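PDB 1W2W: methylthioribose-1-phosphate isomerase from Saccharomyces cerevisiae, which catalyses the interconversion of methylthioribose-1-phosphate and methylthioribulose-1-phosphate in the methionine salvage pathway. Local coordinates for residues Ser125-Asp128 / Leu129-Asp133. Numbering follows the deposited sequence.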
loop_
_atom_site.group_PDB
_atom_site.type_symbol
_atom_site.label_atom_id
_atom_site.label_comp_id
_atom_site.label_asym_id
_atom_site.label_seq_id
_atom_site.Cartn_x
_atom_site.Cartn_y
_atom_site.Cartn_z
ATOM N N SER A 125 -8.608 -46.248 -2.589
ATOM C CA SER A 125 -7.951 -47.489 -2.986
ATOM C C SER A 125 -7.102 -48.165 -1.905
ATOM O O SER A 125 -6.369 -49.112 -2.194
ATOM C CB SER A 125 -7.186 -47.336 -4.306
ATOM O OG SER A 125 -6.263 -46.263 -4.252
ATOM N N SER A 126 -7.199 -47.688 -0.666
ATOM C CA SER A 126 -6.505 -48.329 0.451
ATOM C C SER A 126 -7.404 -49.338 1.172
ATOM O O SER A 126 -8.558 -49.052 1.442
ATOM C CB SER A 126 -6.012 -47.273 1.446
ATOM O OG SER A 126 -5.158 -46.337 0.801
ATOM N N SER A 127 -6.882 -50.519 1.497
ATOM C CA SER A 127 -7.744 -51.543 2.088
ATOM C C SER A 127 -7.980 -51.345 3.583
ATOM O O SER A 127 -8.959 -51.863 4.134
ATOM C CB SER A 127 -7.202 -52.943 1.814
ATOM O OG SER A 127 -5.792 -52.951 1.912
ATOM N N ASP A 128 -7.082 -50.603 4.233
ATOM C CA ASP A 128 -7.188 -50.313 5.663
ATOM C C ASP A 128 -6.349 -49.088 6.001
ATOM O O ASP A 128 -5.642 -48.580 5.132
ATOM C CB ASP A 128 -6.725 -51.499 6.511
ATOM C CG ASP A 128 -5.404 -52.072 6.045
ATOM O OD1 ASP A 128 -4.408 -51.322 5.956
ATOM O OD2 ASP A 128 -5.261 -53.276 5.747
ATOM N N LEU A 129 -6.426 -48.629 7.250
ATOM C CA LEU A 129 -5.673 -47.448 7.677
ATOM C C LEU A 129 -4.166 -47.586 7.463
ATOM O O LEU A 129 -3.506 -46.637 7.010
ATOM C CB LEU A 129 -5.980 -47.093 9.138
ATOM C CG LEU A 129 -5.472 -45.725 9.608
ATOM C CD1 LEU A 129 -6.198 -44.608 8.864
ATOM C CD2 LEU A 129 -5.652 -45.580 11.113
ATOM N N LYS A 130 -3.615 -48.753 7.792
ATOM C CA LYS A 130 -2.184 -48.989 7.611
ATOM C C LYS A 130 -1.732 -48.733 6.174
ATOM O O LYS A 130 -0.715 -48.080 5.940
ATOM C CB LYS A 130 -1.797 -50.416 8.027
ATOM C CG LYS A 130 -0.326 -50.574 8.413
ATOM C CD LYS A 130 0.022 -52.036 8.710
ATOM C CE LYS A 130 1.231 -52.494 7.891
ATOM N NZ LYS A 130 2.374 -52.958 8.738
ATOM N N ALA A 131 -2.486 -49.254 5.211
ATOM C CA ALA A 131 -2.138 -49.070 3.806
ATOM C C ALA A 131 -2.238 -47.596 3.420
ATOM O O ALA A 131 -1.375 -47.078 2.709
ATOM C CB ALA A 131 -3.031 -49.916 2.915
ATOM N N PHE A 132 -3.292 -46.936 3.887
ATOM C CA PHE A 132 -3.494 -45.513 3.612
ATOM C C PHE A 132 -2.314 -44.700 4.142
ATOM O O PHE A 132 -1.792 -43.821 3.453
ATOM C CB PHE A 132 -4.801 -45.023 4.232
ATOM C CG PHE A 132 -5.070 -43.560 4.021
ATOM C CD1 PHE A 132 -5.220 -43.042 2.737
ATOM C CD2 PHE A 132 -5.167 -42.699 5.103
ATOM C CE1 PHE A 132 -5.465 -41.693 2.541
ATOM C CE2 PHE A 132 -5.414 -41.342 4.911
ATOM C CZ PHE A 132 -5.564 -40.840 3.637
ATOM N N ASP A 133 -1.915 -45.009 5.370
ATOM C CA ASP A 133 -0.799 -44.351 6.041
ATOM C C ASP A 133 0.452 -44.417 5.159
ATOM O O ASP A 133 1.067 -43.396 4.832
ATOM C CB ASP A 133 -0.601 -45.069 7.386
ATOM C CG ASP A 133 0.406 -44.402 8.300
ATOM O OD1 ASP A 133 1.364 -43.770 7.813
ATOM O OD2 ASP A 133 0.309 -44.484 9.549
#
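At the edge of the Phe132 ring, in its plane, sits the hydroxyl of Ser126, with OG 3.8 Å from Phe132 CD1. The same Ser126 OG lies 3.4 Å from Phe132 CA and is hydrogen-bonded to Ile122 O of the preceding helix. Phe132 CG stands anti to the backbone N (chi1 179°), which carries the ring away from the loop to Ile119, Ile122 and Leu123 of helix 111-124 and to Leu95. The other flat group, the Asp128 carboxylate, reaches forward to the N-terminal end of helix 129-168. With CG between the backbone N and the carbonyl carbon (chi1 47°), Asp128 brings OD1 to 2.9 Å from Ala131 N and accepts a hydrogen bond from it, met nearly along the C-O axis. Ala131 CB lies beside Asp128 OD1, 3.6 Å away. Asp128 O meanwhile accepts from Phe132 N at 3.1 Å, an i to i+4 bond that opens the helix. An alanine in place of Asp128 would probably leave Ala131 N without its side-chain acceptor and remove a negative charge from the positive end of the helix dipole. Asp128 is thus a classic aspartate N-cap, starting the long helix 129-168 straight after the short turn that leaves helix 111-124, in the N-terminal portion of the isomerase.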